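Local coordinates for terminase large subunit (Thermus phage G20c, PDB 5M1P), which cuts the viral genome to start and end packaging as the metal-dependent nuclease domain of an ATP-driven DNA-translocating motor, at residues A[39-43]-A[177-181]; A[73-77]-A[102-107]; A[125-129]-A[165-169]. One frame throughout, in Å; residues are numbered along the deposited sequence.

All three contacts belong to one RNase H-like nuclease domain. Contact 1 is central: its centre is about 3 Å from the centre of the molecule, and it joins strand 37-42 of the mixed sheet to the C-terminal helix 177-186, so the chain between its segments includes both other contacts, contact 2 coming before contact 3. Contact 2 pairs helices 73-86 and 101-109, and Phe43 of contact 1 touches its Gln76, Ile103 and Leu107. Contact 3 joins helix 122-137 to strand 166-170; its Ile129 packs on Val179 and Met180 of contact 1. Centres of contacts 2 and 3 each lie about 15 Å from that of contact 1; the two do not touch, their nearest atoms about 15 Å apart.

Contact 1: residues A[39-43]-A[177-181]; sequences IGADF and DIVMS. With CA (calcium ion), chain C.
Build residues 39-42 as an extended strand and 177-181 as the opening turn of a helix, with Ser181 N bonded to Asp177 O at 3.0 Å. The two axes approach to 7.4 Å and run roughly antiparallel, at 143°. Gly40 and Ser181 are the closest pair, their CA atoms 4.8 Å apart. At that point the backbones almost touch: Gly40 CA makes a CH...O contact of 3.6 Å to Ser181 O, and a CB on Gly40 would clash with that oxygen. Metal binding dominates the C-terminal end of the strand. Asp42 (chi1 t) aims its CB at the helix, while Asp177 (chi1 m) turns in from the helix start, and calcium takes Asp42 OD1 at 2.3 Å, Phe43 O at 2.4 Å, Asp177 OD2 at 2.4 Å and a water oxygen at 2.3 Å. Asp48 and Tyr49 complete the shell. Between them the ion holds Asp42 OD1 and Asp177 OD2 only 3.3 Å apart. Acidic residues on the central strand and the last helix mark the RNase H-like, RuvC-type nuclease site; probably Asp42 and Asp177 bind one magnesium, and Asp42 and Asp95 a second. Among polar contacts, Ser181 OG (chi1 t) lies 2.9 Å from Gly40 O and is hydrogen-bonded to Ser53 OG. Carboxylate oxygen Asp42 OD2 is in van der Waals contact with Met180 CB (3.5 Å), Asp42 CB with Ser181 CB (4.1 Å).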
ATOM      1  N   ILE A  39       5.334   5.616   4.028  1.00  8.62           N
ATOM      2  CA  ILE A  39       5.208   4.882   2.781  1.00  8.70           C
ATOM      3  C   ILE A  39       4.819   3.446   3.078  1.00  8.42           C
ATOM      4  O   ILE A  39       5.598   2.719   3.689  1.00  8.88           O
ATOM      5  CB  ILE A  39       6.535   4.876   1.988  1.00  8.85           C
ATOM      6  CG1 ILE A  39       7.071   6.311   1.826  1.00  8.99           C
ATOM      7  CG2 ILE A  39       6.356   4.169   0.650  1.00  8.92           C
ATOM      8  CD1 ILE A  39       8.395   6.416   1.112  1.00  9.06           C
ATOM      9  N   GLY A  40       3.627   3.035   2.654  1.00  8.17           N
ATOM     10  CA  GLY A  40       3.235   1.633   2.747  1.00  8.15           C
ATOM     11  C   GLY A  40       3.951   0.853   1.673  1.00  8.30           C
ATOM     12  O   GLY A  40       3.893   1.253   0.507  1.00  9.31           O
ATOM     13  N   ALA A  41       4.616  -0.251   2.031  1.00  8.31           N
ATOM     14  CA  ALA A  41       5.406  -0.992   1.062  1.00  8.73           C
ATOM     15  C   ALA A  41       5.065  -2.470   1.080  1.00  9.30           C
ATOM     16  O   ALA A  41       5.270  -3.162   2.089  1.00  8.70           O
ATOM     17  CB  ALA A  41       6.878  -0.771   1.326  1.00  8.71           C
ATOM     18  N   ASP A  42       4.494  -2.894  -0.047  1.00 10.06           N
ATOM     19  CA  ASP A  42       4.189  -4.270  -0.389  1.00 11.32           C
ATOM     20  C   ASP A  42       5.217  -4.622  -1.461  1.00 11.63           C
ATOM     21  O   ASP A  42       5.208  -4.044  -2.550  1.00 12.62           O
ATOM     22  CB  ASP A  42       2.751  -4.353  -0.949  1.00 12.12           C
ATOM     23  CG  ASP A  42       2.346  -5.759  -1.345  1.00 13.03           C
ATOM     24  OD1 ASP A  42       2.701  -6.187  -2.461  1.00 13.64           O
ATOM     25  OD2 ASP A  42       1.643  -6.423  -0.570  1.00 14.85           O
ATOM     26  N   PHE A  43       6.136  -5.523  -1.141  1.00 11.53           N
ATOM     27  CA  PHE A  43       7.231  -5.844  -2.056  1.00 12.09           C
ATOM     28  C   PHE A  43       6.788  -6.737  -3.197  1.00 12.96           C
ATOM     29  O   PHE A  43       5.735  -7.368  -3.132  1.00 13.34           O
ATOM     30  CB  PHE A  43       8.411  -6.450  -1.289  1.00 11.87           C
ATOM     31  CG  PHE A  43       9.096  -5.452  -0.423  1.00 11.72           C
ATOM     32  CD1 PHE A  43      10.032  -4.588  -0.965  1.00 12.29           C
ATOM     33  CD2 PHE A  43       8.735  -5.307   0.908  1.00 11.94           C
ATOM     34  CE1 PHE A  43      10.646  -3.633  -0.175  1.00 12.62           C
ATOM     35  CE2 PHE A  43       9.344  -4.351   1.702  1.00 12.61           C
ATOM     36  CZ  PHE A  43      10.297  -3.518   1.156  1.00 12.71           C
ATOM     37  N   ASP A 177      -1.848  -6.185  -4.304  1.00  9.09           N
ATOM     38  CA  ASP A 177      -0.637  -5.475  -3.864  1.00  9.23           C
ATOM     39  C   ASP A 177      -0.935  -4.008  -3.579  1.00  8.56           C
ATOM     40  O   ASP A 177      -0.349  -3.420  -2.674  1.00  8.33           O
ATOM     41  CB  ASP A 177       0.484  -5.546  -4.905  1.00  9.72           C
ATOM     42  CG  ASP A 177       0.608  -6.902  -5.535  1.00 10.08           C
ATOM     43  OD1 ASP A 177      -0.048  -7.128  -6.574  1.00 10.29           O
ATOM     44  OD2 ASP A 177       1.343  -7.752  -4.995  1.00 11.75           O
ATOM     45  N   ILE A 178      -1.817  -3.416  -4.383  1.00  8.02           N
ATOM     46  CA  ILE A 178      -2.198  -2.011  -4.180  1.00  7.98           C
ATOM     47  C   ILE A 178      -3.018  -1.880  -2.895  1.00  7.62           C
ATOM     48  O   ILE A 178      -2.778  -1.003  -2.063  1.00  7.84           O
ATOM     49  CB  ILE A 178      -3.008  -1.439  -5.357  1.00  7.95           C
ATOM     50  CG1 ILE A 178      -2.197  -1.485  -6.660  1.00  7.81           C
ATOM     51  CG2 ILE A 178      -3.480  -0.011  -5.050  1.00  8.21           C
ATOM     52  CD1 ILE A 178      -3.020  -1.221  -7.899  1.00  7.91           C
ATOM     53  N   VAL A 179      -3.973  -2.784  -2.721  1.00  7.56           N
ATOM     54  CA  VAL A 179      -4.821  -2.788  -1.525  1.00  7.88           C
ATOM     55  C   VAL A 179      -3.966  -2.849  -0.264  1.00  8.06           C
ATOM     56  O   VAL A 179      -4.145  -2.065   0.668  1.00  7.71           O
ATOM     57  CB  VAL A 179      -5.828  -3.968  -1.547  1.00  8.00           C
ATOM     58  CG1 VAL A 179      -6.653  -3.993  -0.269  1.00  8.01           C
ATOM     59  CG2 VAL A 179      -6.748  -3.862  -2.766  1.00  8.18           C
ATOM     60  N   MET A 180      -3.024  -3.785  -0.257  1.00  8.37           N
ATOM     61  CA  MET A 180      -2.186  -3.988   0.902  1.00  8.89           C
ATOM     62  C   MET A 180      -1.235  -2.819   1.153  1.00  8.44           C
ATOM     63  O   MET A 180      -1.066  -2.415   2.299  1.00  8.12           O
ATOM     64  CB  MET A 180      -1.428  -5.317   0.796  1.00  9.95           C
ATOM     65  CG  MET A 180      -2.330  -6.549   0.892  1.00 11.13           C
ATOM     66  SD  MET A 180      -3.529  -6.526   2.237  1.00 13.53           S
ATOM     67  CE  MET A 180      -2.497  -6.247   3.670  1.00 13.36           C
ATOM     68  N   SER A 181      -0.641  -2.273   0.095  1.00  8.27           N
ATOM     69  CA  SER A 181       0.218  -1.097   0.229  1.00  8.15           C
ATOM     70  C   SER A 181      -0.546   0.082   0.834  1.00  7.91           C
ATOM     71  O   SER A 181      -0.058   0.742   1.746  1.00  7.68           O
ATOM     72  CB  SER A 181       0.810  -0.737  -1.129  1.00  8.32           C
ATOM     73  OG  SER A 181       1.552   0.469  -1.056  1.00  8.83           O
TER
HETATM   74 CA    CA C 501       3.512  -7.746  -3.931  0.85 12.10          CA
HETATM   75  O   HOH W   1       2.604  -9.422  -2.592  1.00 18.07           O

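Contact 2: residues A[73-77]-A[102-107]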
ATOM      1  N   TRP A  73      15.057  -7.152  -6.524  1.00 10.23           N
ATOM      2  CA  TRP A  73      14.898  -6.836  -5.108  1.00 10.99           C
ATOM      3  C   TRP A  73      15.689  -5.599  -4.715  1.00 10.89           C
ATOM      4  O   TRP A  73      15.167  -4.731  -4.011  1.00 10.56           O
ATOM      5  CB  TRP A  73      15.323  -8.006  -4.226  1.00 11.96           C
ATOM      6  CG  TRP A  73      14.386  -9.180  -4.285  1.00 13.04           C
ATOM      7  CD1 TRP A  73      13.049  -9.165  -4.576  1.00 13.76           C
ATOM      8  CD2 TRP A  73      14.720 -10.538  -4.017  1.00 14.09           C
ATOM      9  NE1 TRP A  73      12.534 -10.429  -4.510  1.00 14.30           N
ATOM     10  CE2 TRP A  73      13.539 -11.295  -4.171  1.00 13.94           C
ATOM     11  CE3 TRP A  73      15.904 -11.190  -3.671  1.00 14.61           C
ATOM     12  CZ2 TRP A  73      13.506 -12.680  -3.995  1.00 14.63           C
ATOM     13  CZ3 TRP A  73      15.871 -12.573  -3.489  1.00 14.84           C
ATOM     14  CH2 TRP A  73      14.676 -13.299  -3.652  1.00 15.02           C
ATOM     15  N   SER A  74      16.935  -5.510  -5.180  1.00 10.72           N
ATOM     16  CA  SER A  74      17.754  -4.339  -4.878  1.00 10.89           C
ATOM     17  C   SER A  74      17.159  -3.059  -5.471  1.00 10.76           C
ATOM     18  O   SER A  74      17.183  -2.004  -4.825  1.00 10.55           O
ATOM     19  CB  SER A  74      19.196  -4.533  -5.347  1.00 11.49           C
ATOM     20  OG  SER A  74      20.034  -3.568  -4.745  1.00 12.68           O
ATOM     21  N   ASP A  75      16.630  -3.149  -6.691  1.00 10.86           N
ATOM     22  CA  ASP A  75      15.957  -2.003  -7.316  1.00 11.49           C
ATOM     23  C   ASP A  75      14.720  -1.576  -6.523  1.00 10.82           C
ATOM     24  O   ASP A  75      14.470  -0.378  -6.358  1.00 10.91           O
ATOM     25  CB  ASP A  75      15.601  -2.320  -8.772  1.00 12.39           C
ATOM     26  CG  ASP A  75      15.048  -1.126  -9.524  1.00 13.78           C
ATOM     27  OD1 ASP A  75      15.475   0.020  -9.251  1.00 15.65           O
ATOM     28  OD2 ASP A  75      14.200  -1.354 -10.408  1.00 15.51           O
ATOM     29  N   GLN A  76      13.955  -2.534  -6.015  1.00 10.49           N
ATOM     30  CA  GLN A  76      12.804  -2.190  -5.160  1.00 10.76           C
ATOM     31  C   GLN A  76      13.226  -1.385  -3.939  1.00 10.79           C
ATOM     32  O   GLN A  76      12.607  -0.370  -3.611  1.00 10.33           O
ATOM     33  CB  GLN A  76      12.053  -3.438  -4.734  1.00 11.07           C
ATOM     34  CG  GLN A  76      11.356  -4.130  -5.884  1.00 11.58           C
ATOM     35  CD  GLN A  76      10.639  -5.364  -5.428  1.00 11.91           C
ATOM     36  OE1 GLN A  76       9.932  -5.335  -4.420  1.00 12.80           O
ATOM     37  NE2 GLN A  76      10.827  -6.468  -6.148  1.00 11.81           N
ATOM     38  N   VAL A  77      14.294  -1.830  -3.285  1.00 10.52           N
ATOM     39  CA  VAL A  77      14.829  -1.122  -2.124  1.00 10.55           C
ATOM     40  C   VAL A  77      15.372   0.259  -2.523  1.00 10.14           C
ATOM     41  O   VAL A  77      15.145   1.241  -1.811  1.00 10.41           O
ATOM     42  CB  VAL A  77      15.879  -1.965  -1.366  1.00 10.93           C
ATOM     43  CG1 VAL A  77      16.541  -1.141  -0.272  1.00 11.16           C
ATOM     44  CG2 VAL A  77      15.221  -3.198  -0.754  1.00 11.14           C
ATOM     45  N   ALA A 102      17.489 -11.261   1.573  1.00 17.41           N
ATOM     46  CA  ALA A 102      18.158 -10.195   0.823  1.00 16.57           C
ATOM     47  C   ALA A 102      17.483  -8.827   0.999  1.00 16.24           C
ATOM     48  O   ALA A 102      18.173  -7.839   1.222  1.00 16.21           O
ATOM     49  CB  ALA A 102      18.277 -10.557  -0.649  1.00 16.46           C
ATOM     50  N   ILE A 103      16.153  -8.769   0.910  1.00 16.01           N
ATOM     51  CA  ILE A 103      15.431  -7.506   1.137  1.00 16.12           C
ATOM     52  C   ILE A 103      15.604  -7.044   2.592  1.00 16.18           C
ATOM     53  O   ILE A 103      15.854  -5.869   2.833  1.00 15.75           O
ATOM     54  CB  ILE A 103      13.928  -7.590   0.764  1.00 16.26           C
ATOM     55  CG1 ILE A 103      13.768  -7.676  -0.758  1.00 16.68           C
ATOM     56  CG2 ILE A 103      13.157  -6.370   1.296  1.00 15.95           C
ATOM     57  CD1 ILE A 103      12.374  -8.048  -1.212  1.00 17.14           C
ATOM     58  N   ALA A 104      15.475  -7.965   3.548  1.00 16.84           N
ATOM     59  CA  ALA A 104      15.604  -7.622   4.970  1.00 17.17           C
ATOM     60  C   ALA A 104      16.983  -7.029   5.260  1.00 17.43           C
ATOM     61  O   ALA A 104      17.095  -5.984   5.904  1.00 17.13           O
ATOM     62  CB  ALA A 104      15.352  -8.837   5.847  1.00 17.35           C
ATOM     63  N   GLU A 105      18.022  -7.684   4.744  1.00 17.69           N
ATOM     64  CA  GLU A 105      19.393  -7.192   4.893  1.00 18.09           C
ATOM     65  C   GLU A 105      19.610  -5.861   4.174  1.00 17.01           C
ATOM     66  O   GLU A 105      20.313  -4.998   4.693  1.00 16.99           O
ATOM     67  CB  GLU A 105      20.402  -8.230   4.391  1.00 19.43           C
ATOM     68  CG  GLU A 105      20.503  -9.457   5.290  1.00 21.01           C
ATOM     69  CD  GLU A 105      21.130 -10.656   4.605  1.00 22.00           C
ATOM     70  OE1 GLU A 105      20.903 -11.790   5.079  1.00 23.16           O
ATOM     71  OE2 GLU A 105      21.846 -10.475   3.594  1.00 23.02           O
ATOM     72  N   GLU A 106      19.002  -5.705   2.993  1.00 16.29           N
ATOM     73  CA  GLU A 106      19.150  -4.491   2.187  1.00 16.27           C
ATOM     74  C   GLU A 106      18.479  -3.278   2.826  1.00 15.20           C
ATOM     75  O   GLU A 106      19.013  -2.185   2.756  1.00 14.73           O
ATOM     76  CB  GLU A 106      18.614  -4.697   0.763  1.00 17.27           C
ATOM     77  CG  GLU A 106      19.588  -5.431  -0.150  1.00 18.43           C
ATOM     78  CD  GLU A 106      18.941  -6.120  -1.346  1.00 20.08           C
ATOM     79  OE1 GLU A 106      17.806  -5.766  -1.742  1.00 21.84           O
ATOM     80  OE2 GLU A 106      19.588  -7.029  -1.909  1.00 20.66           O
ATOM     81  N   LEU A 107      17.322  -3.468   3.452  1.00 14.12           N
ATOM     82  CA  LEU A 107      16.662  -2.375   4.187  1.00 14.25           C
ATOM     83  C   LEU A 107      17.582  -1.817   5.270  1.00 14.30           C
ATOM     84  O   LEU A 107      17.695  -0.610   5.411  1.00 13.69           O
ATOM     85  CB  LEU A 107      15.325  -2.818   4.799  1.00 14.32           C
ATOM     86  CG  LEU A 107      14.174  -3.094   3.823  1.00 14.56           C
ATOM     87  CD1 LEU A 107      13.032  -3.778   4.557  1.00 14.33           C
ATOM     88  CD2 LEU A 107      13.689  -1.817   3.155  1.00 14.79           C
TER
HETATM   89  O   HOH W   2      21.976  -4.974  -3.193  1.00 12.39           O
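Trp73 opens the contact at its exposed end. Its CB points at the neighbouring helix and, with chi1 m and chi2 at -27°, the indole reaches back beyond the N-terminal end of its helix. Ile103, in the m,t rotamer, brings CD1 over one face: a CH-pi contact 3.9 Å from the centroid of the five-membered ring. Ala102 CB meets the indole at CE3 (3.9 Å), while Trp73 NE1 is bonded outside the pair, to Lys45 O. The helices run roughly parallel, their axes 9.8 Å apart at 35°, on the face of the RNase H-like sheet remote from helix 177-186. Deeper in, Val77 (chi1 t) puts CG2 4.3 Å from Ile103 CG2 and 4.4 Å from Leu107 CD2. Glu106, extended (m,t), lays its carboxylate against the first helix, OE1 lying 3.4 Å from Ser74 CA and 3.8 Å from Val77 CG2. No direct hydrogen bond crosses; water 2 sits 2.9 Å from Ser74 OG and donates weakly to Glu106 OE2 at 3.4 Å.

Contact 3: residues A[125-129]-A[165-169]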
ATOM      1  N   LYS A 125      -3.944  -9.120   8.713  1.00 12.50           N
ATOM      2  CA  LYS A 125      -4.512  -8.584   7.478  1.00 12.77           C
ATOM      3  C   LYS A 125      -5.867  -7.939   7.746  1.00 12.57           C
ATOM      4  O   LYS A 125      -6.141  -6.851   7.238  1.00 11.77           O
ATOM      5  CB  LYS A 125      -4.643  -9.687   6.429  1.00 13.53           C
ATOM      6  CG  LYS A 125      -5.174  -9.225   5.079  1.00 14.65           C
ATOM      7  CD  LYS A 125      -4.993 -10.297   4.022  1.00 15.21           C
ATOM      8  CE  LYS A 125      -3.571 -10.318   3.487  1.00 16.27           C
ATOM      9  NZ  LYS A 125      -3.354 -11.414   2.512  1.00 17.19           N
ATOM     10  N   GLU A 126      -6.699  -8.593   8.551  1.00 13.11           N
ATOM     11  CA  GLU A 126      -8.046  -8.078   8.822  1.00 14.35           C
ATOM     12  C   GLU A 126      -8.017  -6.772   9.604  1.00 14.00           C
ATOM     13  O   GLU A 126      -8.823  -5.886   9.342  1.00 12.84           O
ATOM     14  CB  GLU A 126      -8.905  -9.149   9.502  1.00 16.06           C
ATOM     15  CG  GLU A 126      -9.351 -10.232   8.529  1.00 18.32           C
ATOM     16  CD  GLU A 126      -9.545 -11.605   9.158  1.00 20.29           C
ATOM     17  OE1 GLU A 126      -9.846 -11.708  10.369  1.00 21.88           O
ATOM     18  OE2 GLU A 126      -9.389 -12.591   8.412  1.00 22.74           O
ATOM     19  N   GLN A 127      -7.055  -6.630  10.509  1.00 13.73           N
ATOM     20  CA  GLN A 127      -6.897  -5.397  11.267  1.00 14.53           C
ATOM     21  C   GLN A 127      -6.498  -4.219  10.363  1.00 12.88           C
ATOM     22  O   GLN A 127      -7.058  -3.126  10.450  1.00 12.21           O
ATOM     23  CB  GLN A 127      -5.849  -5.606  12.354  1.00 16.52           C
ATOM     24  CG  GLN A 127      -5.835  -4.526  13.416  1.00 18.43           C
ATOM     25  CD  GLN A 127      -5.170  -4.988  14.693  1.00 20.25           C
ATOM     26  OE1 GLN A 127      -5.651  -4.706  15.791  1.00 22.72           O
ATOM     27  NE2 GLN A 127      -4.068  -5.721  14.559  1.00 21.03           N
ATOM     28  N   LEU A 128      -5.531  -4.471   9.482  1.00 11.67           N
ATOM     29  CA  LEU A 128      -5.101  -3.495   8.469  1.00 11.20           C
ATOM     30  C   LEU A 128      -6.230  -3.093   7.529  1.00 10.55           C
ATOM     31  O   LEU A 128      -6.481  -1.901   7.293  1.00  9.83           O
ATOM     32  CB  LEU A 128      -3.942  -4.068   7.644  1.00 11.58           C
ATOM     33  CG  LEU A 128      -2.594  -4.149   8.350  1.00 12.10           C
ATOM     34  CD1 LEU A 128      -1.616  -4.981   7.543  1.00 12.35           C
ATOM     35  CD2 LEU A 128      -2.040  -2.750   8.593  1.00 12.53           C
ATOM     36  N   ILE A 129      -6.914  -4.086   6.990  1.00 10.59           N
ATOM     37  CA  ILE A 129      -7.985  -3.828   6.028  1.00 10.85           C
ATOM     38  C   ILE A 129      -9.200  -3.149   6.666  1.00 10.59           C
ATOM     39  O   ILE A 129      -9.754  -2.212   6.089  1.00 10.83           O
ATOM     40  CB  ILE A 129      -8.401  -5.124   5.308  1.00 11.37           C
ATOM     41  CG1 ILE A 129      -7.250  -5.644   4.426  1.00 11.88           C
ATOM     42  CG2 ILE A 129      -9.681  -4.914   4.504  1.00 11.58           C
ATOM     43  CD1 ILE A 129      -6.860  -4.773   3.245  1.00 12.08           C
ATOM     44  N   ASN A 165     -13.327 -19.710   8.865  1.00 21.75           N
ATOM     45  CA  ASN A 165     -12.597 -18.483   9.197  1.00 21.18           C
ATOM     46  C   ASN A 165     -12.668 -17.489   8.040  1.00 19.00           C
ATOM     47  O   ASN A 165     -12.704 -17.880   6.882  1.00 17.66           O
ATOM     48  CB  ASN A 165     -11.135 -18.779   9.521  1.00 23.11           C
ATOM     49  CG  ASN A 165     -10.976 -19.780  10.648  1.00 24.83           C
ATOM     50  OD1 ASN A 165     -10.325 -20.816  10.487  1.00 27.70           O
ATOM     51  ND2 ASN A 165     -11.577 -19.480  11.795  1.00 25.64           N
ATOM     52  N   GLN A 166     -12.679 -16.201   8.372  1.00 17.62           N
ATOM     53  CA  GLN A 166     -12.819 -15.143   7.374  1.00 17.31           C
ATOM     54  C   GLN A 166     -11.515 -14.935   6.629  1.00 16.68           C
ATOM     55  O   GLN A 166     -10.441 -14.924   7.235  1.00 17.53           O
ATOM     56  CB  GLN A 166     -13.213 -13.829   8.038  1.00 17.40           C
ATOM     57  CG  GLN A 166     -13.724 -12.765   7.070  1.00 17.43           C
ATOM     58  CD  GLN A 166     -13.852 -11.409   7.741  1.00 18.51           C
ATOM     59  OE1 GLN A 166     -14.952 -10.959   8.070  1.00 20.15           O
ATOM     60  NE2 GLN A 166     -12.719 -10.758   7.955  1.00 18.79           N
ATOM     61  N   VAL A 167     -11.622 -14.749   5.317  1.00 15.96           N
ATOM     62  CA  VAL A 167     -10.475 -14.442   4.469  1.00 16.12           C
ATOM     63  C   VAL A 167     -10.854 -13.256   3.575  1.00 14.09           C
ATOM     64  O   VAL A 167     -12.000 -13.112   3.188  1.00 13.71           O
ATOM     65  CB  VAL A 167      -9.947 -15.703   3.705  1.00 17.70           C
ATOM     66  CG1 VAL A 167     -10.909 -16.878   3.799  1.00 18.28           C
ATOM     67  CG2 VAL A 167      -9.619 -15.429   2.250  1.00 18.27           C
ATOM     68  N   MET A 168      -9.880 -12.393   3.304  1.00 12.51           N
ATOM     69  CA  MET A 168     -10.048 -11.264   2.396  1.00 11.76           C
ATOM     70  C   MET A 168      -9.039 -11.435   1.279  1.00 11.09           C
ATOM     71  O   MET A 168      -7.853 -11.608   1.538  1.00 10.71           O
ATOM     72  CB  MET A 168      -9.778  -9.938   3.098  1.00 12.47           C
ATOM     73  CG  MET A 168     -10.673  -9.604   4.277  1.00 13.09           C
ATOM     74  SD  MET A 168      -9.929  -8.253   5.227  1.00 15.69           S
ATOM     75  CE  MET A 168     -11.294  -7.617   6.191  1.00 15.05           C
ATOM     76  N   ARG A 169      -9.508 -11.368   0.041  1.00 10.58           N
ATOM     77  CA  ARG A 169      -8.632 -11.462  -1.116  1.00 10.59           C
ATOM     78  C   ARG A 169      -9.315 -10.944  -2.363  1.00  9.86           C
ATOM     79  O   ARG A 169     -10.521 -10.695  -2.386  1.00  9.45           O
ATOM     80  CB  ARG A 169      -8.158 -12.908  -1.334  1.00 11.34           C
ATOM     81  CG  ARG A 169      -9.277 -13.896  -1.596  1.00 12.13           C
ATOM     82  CD  ARG A 169      -8.769 -15.122  -2.326  1.00 13.03           C
ATOM     83  NE  ARG A 169      -9.829 -16.069  -2.615  1.00 13.73           N
ATOM     84  CZ  ARG A 169     -10.289 -16.983  -1.771  1.00 14.92           C
ATOM     85  NH1 ARG A 169      -9.802 -17.096  -0.538  1.00 15.73           N
ATOM     86  NH2 ARG A 169     -11.248 -17.806  -2.177  1.00 15.12           N
TER
HETATM   87  O   HOH W   3      -5.394 -10.695   0.747  1.00 20.23           O
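In this RNase H-like domain a two-stranded antiparallel beta-hairpin, strands 156-160 and 166-170, leans on helix 122-137, and residues 166-169 are its contacting strand. Strand and helix axes cross at 58° and come within 9.5 Å. Gln166 comes first: its CB points at the helix, and NE2 comes 3.5 Å from Glu126 CG. Its carbonyl is the odd feature, since Gln166 O sits just 2.8 Å from Glu126 OE2, two acceptors in close approach with no hydrogen bond between them. Val167 turns its CB away and is held instead by backbone bonds to Tyr159 in the partner strand. Met168 then does most of the work. Its m,t,t side chain reaches across to the helix, placing SD 3.4 Å from Ile129 CG2 and 3.9 Å from Glu126 CG, with Phe156 and Tyr158 of the hairpin also touching it. Ile129 in turn packs on Val179 and Met180 of helix 177-186, so Ile129 lies between Met168 of the hairpin and that helix. Met168 O accepts a hydrogen bond from water 3 (2.7 Å), which accepts one from Lys125 NZ (2.8 Å), bridging helix and strand; the Lys125 side chain lies about 7 Å from that of Asp95. Last comes Arg169, which makes a cation-pi contact with Tyr159; its end leads away from the helix, with Arg169 CZ 9.9 Å from Lys125 NZ.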